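Long-range contact in ABC transporter substrate-binding protein (Rhizobium radiobacter, PDB 6TFX), which binds the opine mannopinic acid as a periplasmic solute-binding protein, probably delivering it to an ABC transporter for import into the bacterium: residues 240-252 with 472-484. Numbering follows the deposited sequence.
Sequences NVVDTIEPAELNL and WGFELKGSMPSAP. With N72 ((2~{R})-2-[[(3~{R},4~{R},5~{S})-3,4,5,6-tetrakis(oxidanyl)-2-oxidanylidene-hexyl]amino]pentanedioic acid), chain C.
Glu-246 and Gly-478 form a single beta bridge where the long strand 240-255 turns a corner in this periplasmic binding protein fold. Two backbone bonds define it: Glu-246 N to Lys-477 O, 3.0 Å, and Ser-479 N to Glu-246 O, 2.9 Å. Lys-477 O also accepts from a water that donates to Thr-244 O, extending the link by one residue. Beside the bridge the Glu-246 carboxylate forms a salt bridge in which Lys-477 NZ makes long, weak bonds to both oxygens, OE1 at 3.3 Å and OE2 at 3.4 Å.

Ile-245 packs against the loop through two branches. Its CG2, anti to the backbone N, lies 3.7 Å from Gly-478 CA, while CD1 reaches the Pro-484 ring at CD and touches Leu-476 CD2. That same leucine methyl lies over one face of the Trp-472 indole, 3.5 Å above its plane and offset toward the rim. At the ring edge, Trp-472 NE1 donates to Asp-243 OD2 (3.0 Å); the oxygen is only 3° out of the indole plane, although the bond approaches it from above the carboxylate plane. Arg-466 of the adjacent strand forms a salt bridge with this oxygen, giving it two partners.

The corner carries a cis peptide before Pro-247; facing it, the loop makes a type I beta turn from Ser-479 to Ser-482. The ligand lies next along the strand: Glu-249 takes bonds from N72 OAD and N through separate carboxylate oxygens. Two residues before Glu-249, Pro-247 O accepts a bond from Ser-482 OG at 2.7 Å, in the carbonyl plane on a lone pair.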
loop_
_atom_site.group_PDB
_atom_site.type_symbol
_atom_site.label_atom_id
_atom_site.label_comp_id
_atom_site.label_asym_id
_atom_site.label_seq_id
_atom_site.Cartn_x
_atom_site.Cartn_y
_atom_site.Cartn_z
ATOM N N ASN A 240 -17.297 -19.511 9.568
ATOM C CA ASN A 240 -16.493 -18.368 9.127
ATOM C C ASN A 240 -15.112 -18.405 9.729
ATOM O O ASN A 240 -14.928 -18.866 10.862
ATOM C CB ASN A 240 -17.174 -17.065 9.522
ATOM C CG ASN A 240 -18.509 -16.818 8.868
ATOM O OD1 ASN A 240 -18.814 -17.321 7.779
ATOM N ND2 ASN A 240 -19.329 -16.012 9.512
ATOM N N VAL A 241 -14.136 -17.899 8.974
ATOM C CA VAL A 241 -12.751 -17.759 9.400
ATOM C C VAL A 241 -12.410 -16.309 9.105
ATOM O O VAL A 241 -12.688 -15.827 8.001
ATOM C CB VAL A 241 -11.781 -18.720 8.649
ATOM C CG1 VAL A 241 -10.319 -18.418 8.988
ATOM C CG2 VAL A 241 -12.111 -20.182 8.949
ATOM N N VAL A 242 -11.825 -15.610 10.087
ATOM C CA VAL A 242 -11.396 -14.242 9.856
ATOM C C VAL A 242 -9.871 -14.249 9.774
ATOM O O VAL A 242 -9.202 -14.762 10.678
ATOM C CB VAL A 242 -11.937 -13.203 10.872
ATOM C CG1 VAL A 242 -11.358 -11.814 10.586
ATOM C CG2 VAL A 242 -13.461 -13.146 10.838
ATOM N N ASP A 243 -9.336 -13.728 8.667
ATOM C CA ASP A 243 -7.895 -13.612 8.477
ATOM C C ASP A 243 -7.501 -12.173 8.785
ATOM O O ASP A 243 -8.129 -11.252 8.254
ATOM C CB ASP A 243 -7.506 -13.938 7.024
ATOM C CG ASP A 243 -7.626 -15.417 6.684
ATOM O OD1 ASP A 243 -7.116 -16.261 7.481
ATOM O OD2 ASP A 243 -8.233 -15.735 5.645
ATOM N N THR A 244 -6.480 -11.981 9.653
ATOM C CA THR A 244 -5.925 -10.646 9.942
ATOM C C THR A 244 -4.589 -10.691 9.233
ATOM O O THR A 244 -3.781 -11.591 9.507
ATOM C CB THR A 244 -5.874 -10.341 11.444
ATOM O OG1 THR A 244 -5.070 -11.326 12.089
ATOM C CG2 THR A 244 -7.272 -10.274 12.066
ATOM N N ILE A 245 -4.388 -9.786 8.262
ATOM C CA ILE A 245 -3.285 -9.843 7.297
ATOM C C ILE A 245 -2.251 -8.756 7.490
ATOM O O ILE A 245 -2.587 -7.564 7.498
ATOM C CB ILE A 245 -3.857 -9.815 5.833
ATOM C CG1 ILE A 245 -5.125 -10.707 5.682
ATOM C CG2 ILE A 245 -2.781 -10.165 4.779
ATOM C CD1 ILE A 245 -5.859 -10.623 4.350
ATOM N N GLU A 246 -0.985 -9.168 7.600
ATOM C CA GLU A 246 0.115 -8.210 7.634
ATOM C C GLU A 246 0.384 -7.720 6.191
ATOM O O GLU A 246 0.016 -8.397 5.226
ATOM C CB GLU A 246 1.375 -8.898 8.162
ATOM C CG GLU A 246 1.301 -9.173 9.652
ATOM C CD GLU A 246 2.431 -10.008 10.221
ATOM O OE1 GLU A 246 3.579 -9.883 9.736
ATOM O OE2 GLU A 246 2.165 -10.777 11.171
ATOM N N PRO A 247 1.048 -6.563 5.999
ATOM C CA PRO A 247 1.542 -5.673 7.052
ATOM C C PRO A 247 0.422 -4.761 7.572
ATOM O O PRO A 247 -0.584 -4.497 6.891
ATOM C CB PRO A 247 2.619 -4.850 6.329
ATOM C CG PRO A 247 2.195 -4.802 4.907
ATOM C CD PRO A 247 1.403 -6.077 4.649
ATOM N N ALA A 248 0.616 -4.264 8.776
ATOM C CA ALA A 248 -0.307 -3.284 9.328
ATOM C C ALA A 248 -0.087 -1.959 8.597
ATOM O O ALA A 248 1.057 -1.548 8.346
ATOM C CB ALA A 248 -0.046 -3.118 10.805
ATOM N N GLU A 249 -1.191 -1.302 8.214
ATOM C CA GLU A 249 -1.076 -0.019 7.517
ATOM C C GLU A 249 -1.184 1.101 8.547
ATOM O O GLU A 249 -2.128 1.102 9.345
ATOM C CB GLU A 249 -2.224 0.113 6.496
ATOM C CG GLU A 249 -2.137 -0.927 5.395
ATOM C CD GLU A 249 -3.260 -0.741 4.397
ATOM O OE1 GLU A 249 -4.390 -1.196 4.680
ATOM O OE2 GLU A 249 -3.015 -0.121 3.340
ATOM N N LEU A 250 -0.210 2.019 8.565
ATOM C CA LEU A 250 -0.240 3.118 9.538
ATOM C C LEU A 250 -1.015 4.289 8.986
ATOM O O LEU A 250 -0.715 4.757 7.874
ATOM C CB LEU A 250 1.194 3.593 9.862
ATOM C CG LEU A 250 1.375 4.838 10.747
ATOM C CD1 LEU A 250 0.737 4.675 12.117
ATOM C CD2 LEU A 250 2.837 5.182 10.885
ATOM N N ASN A 251 -1.949 4.811 9.811
ATOM C CA ASN A 251 -2.753 5.977 9.476
ATOM C C ASN A 251 -2.128 7.186 10.144
ATOM O O ASN A 251 -1.813 7.120 11.339
ATOM C CB ASN A 251 -4.173 5.800 10.030
ATOM C CG ASN A 251 -4.776 4.491 9.586
ATOM O OD1 ASN A 251 -4.997 3.562 10.400
ATOM N ND2 ASN A 251 -5.000 4.373 8.294
ATOM N N LEU A 252 -1.938 8.265 9.393
ATOM C CA LEU A 252 -1.399 9.496 9.972
ATOM C C LEU A 252 -2.213 10.658 9.465
ATOM O O LEU A 252 -2.757 10.571 8.351
ATOM C CB LEU A 252 0.030 9.756 9.495
ATOM C CG LEU A 252 1.094 8.767 9.977
ATOM C CD1 LEU A 252 1.671 7.977 8.793
ATOM C CD2 LEU A 252 2.206 9.509 10.689
ATOM N N TRP A 472 -6.592 -21.451 1.130
ATOM C CA TRP A 472 -5.669 -20.612 0.370
ATOM C C TRP A 472 -4.568 -21.423 -0.323
ATOM O O TRP A 472 -4.043 -20.984 -1.344
ATOM C CB TRP A 472 -4.993 -19.563 1.263
ATOM C CG TRP A 472 -5.927 -18.620 1.968
ATOM C CD1 TRP A 472 -5.994 -18.396 3.311
ATOM C CD2 TRP A 472 -6.862 -17.712 1.361
ATOM N NE1 TRP A 472 -6.936 -17.429 3.587
ATOM C CE2 TRP A 472 -7.477 -16.982 2.407
ATOM C CE3 TRP A 472 -7.236 -17.435 0.032
ATOM C CZ2 TRP A 472 -8.466 -16.013 2.167
ATOM C CZ3 TRP A 472 -8.239 -16.495 -0.201
ATOM C CH2 TRP A 472 -8.845 -15.805 0.861
ATOM N N GLY A 473 -4.209 -22.568 0.258
ATOM C CA GLY A 473 -3.106 -23.396 -0.219
ATOM C C GLY A 473 -1.817 -23.123 0.541
ATOM O O GLY A 473 -0.777 -23.752 0.299
ATOM N N PHE A 474 -1.892 -22.202 1.492
ATOM C CA PHE A 474 -0.737 -21.785 2.309
ATOM C C PHE A 474 -1.295 -20.975 3.487
ATOM O O PHE A 474 -2.471 -20.613 3.493
ATOM C CB PHE A 474 0.217 -20.888 1.486
ATOM C CG PHE A 474 -0.474 -19.814 0.677
ATOM C CD1 PHE A 474 -0.841 -18.604 1.259
ATOM C CD2 PHE A 474 -0.799 -20.031 -0.661
ATOM C CE1 PHE A 474 -1.521 -17.625 0.516
ATOM C CE2 PHE A 474 -1.486 -19.059 -1.398
ATOM C CZ PHE A 474 -1.836 -17.863 -0.803
ATOM N N GLU A 475 -0.450 -20.649 4.439
ATOM C CA GLU A 475 -0.882 -19.844 5.574
ATOM C C GLU A 475 -0.872 -18.363 5.142
ATOM O O GLU A 475 0.162 -17.841 4.702
ATOM C CB GLU A 475 0.072 -20.072 6.744
ATOM C CG GLU A 475 -0.211 -19.170 7.927
ATOM C CD GLU A 475 0.911 -19.160 8.946
ATOM O OE1 GLU A 475 2.089 -19.373 8.572
ATOM O OE2 GLU A 475 0.605 -18.914 10.130
ATOM N N LEU A 476 -2.017 -17.700 5.266
ATOM C CA LEU A 476 -2.080 -16.293 4.891
ATOM C C LEU A 476 -1.632 -15.459 6.095
ATOM O O LEU A 476 -2.457 -15.135 6.954
ATOM C CB LEU A 476 -3.491 -15.905 4.407
ATOM C CG LEU A 476 -3.728 -14.420 4.024
ATOM C CD1 LEU A 476 -2.671 -13.884 2.990
ATOM C CD2 LEU A 476 -5.136 -14.238 3.493
ATOM N N LYS A 477 -0.324 -15.199 6.205
ATOM C CA LYS A 477 0.175 -14.369 7.302
ATOM C C LYS A 477 0.173 -12.910 6.838
ATOM O O LYS A 477 -0.142 -11.996 7.609
ATOM C CB LYS A 477 1.609 -14.771 7.671
ATOM C CG LYS A 477 2.101 -14.163 8.987
ATOM C CD LYS A 477 3.501 -14.657 9.345
ATOM C CE LYS A 477 3.987 -14.109 10.666
ATOM N NZ LYS A 477 4.735 -12.833 10.498
ATOM N N GLY A 478 0.593 -12.707 5.593
ATOM C CA GLY A 478 0.693 -11.361 5.051
ATOM C C GLY A 478 0.711 -11.351 3.539
ATOM O O GLY A 478 0.956 -12.381 2.903
ATOM N N SER A 479 0.459 -10.173 2.967
ATOM C CA SER A 479 0.508 -9.959 1.527
ATOM C C SER A 479 0.838 -8.486 1.464
ATOM O O SER A 479 0.263 -7.714 2.230
ATOM C CB SER A 479 -0.866 -10.202 0.901
ATOM O OG SER A 479 -0.837 -10.222 -0.516
ATOM N N MET A 480 1.760 -8.072 0.593
ATOM C CA MET A 480 2.137 -6.660 0.581
ATOM C C MET A 480 0.930 -5.671 0.469
ATOM O O MET A 480 0.969 -4.643 1.171
ATOM C CB MET A 480 3.227 -6.365 -0.436
ATOM C CG MET A 480 4.634 -6.603 0.119
ATOM S SD MET A 480 5.106 -5.767 1.679
ATOM C CE MET A 480 4.630 -4.030 1.305
ATOM N N PRO A 481 -0.168 -5.962 -0.271
ATOM C CA PRO A 481 -1.320 -5.040 -0.263
ATOM C C PRO A 481 -2.221 -5.152 0.997
ATOM O O PRO A 481 -3.205 -4.418 1.083
ATOM C CB PRO A 481 -2.132 -5.488 -1.486
ATOM C CG PRO A 481 -1.246 -6.379 -2.271
ATOM C CD PRO A 481 -0.392 -7.044 -1.248
ATOM N N SER A 482 -1.923 -6.082 1.945
ATOM C CA SER A 482 -2.718 -6.356 3.163
ATOM C C SER A 482 -4.087 -6.970 2.808
ATOM O O SER A 482 -5.082 -6.796 3.541
ATOM C CB SER A 482 -2.883 -5.108 4.038
ATOM O OG SER A 482 -1.622 -4.540 4.365
ATOM N N ALA A 483 -4.122 -7.719 1.683
ATOM C CA ALA A 483 -5.334 -8.347 1.168
ATOM C C ALA A 483 -5.027 -9.787 0.782
ATOM O O ALA A 483 -3.870 -10.115 0.503
ATOM C CB ALA A 483 -5.833 -7.589 -0.050
ATOM N N PRO A 484 -6.043 -10.657 0.718
ATOM C CA PRO A 484 -5.778 -12.051 0.316
ATOM C C PRO A 484 -5.097 -12.164 -1.045
ATOM O O PRO A 484 -5.348 -11.374 -1.956
ATOM C CB PRO A 484 -7.176 -12.667 0.239
ATOM C CG PRO A 484 -8.022 -11.832 1.155
ATOM C CD PRO A 484 -7.475 -10.437 0.990
HETATM O OAB N72 C . -9.203 2.496 9.196
HETATM C CAF N72 C . -8.058 2.848 8.394
HETATM C CAG N72 C . -8.157 2.575 6.856
HETATM O OAC N72 C . -9.198 1.717 6.514
HETATM C CAH N72 C . -6.772 2.358 6.243
HETATM O OAM N72 C . -5.664 2.103 7.019
HETATM C CAI N72 C . -6.250 1.442 5.153
HETATM O OAD N72 C . -6.983 0.236 5.122
HETATM C CAJ N72 C . -6.025 2.173 3.852
HETATM O OAE N72 C . -5.817 3.412 3.897
HETATM C CAK N72 C . -6.112 1.409 2.500
HETATM N N N72 C . -4.815 1.308 1.875
HETATM C CA N72 C . -4.521 1.940 0.645
HETATM C C N72 C . -5.477 2.976 0.121
HETATM O O N72 C . -5.542 4.263 0.251
HETATM C CB N72 C . -3.037 2.313 0.598
HETATM C CG N72 C . -2.571 3.438 -0.329
HETATM C CD N72 C . -1.125 3.273 -0.803
HETATM O OE1 N72 C . -0.593 2.125 -0.944
HETATM O OE2 N72 C . -0.467 4.303 -1.070
HETATM O OXT N72 C . -6.242 2.294 -0.585
HETATM O O HOH W 1 -1.133 -12.349 10.133
#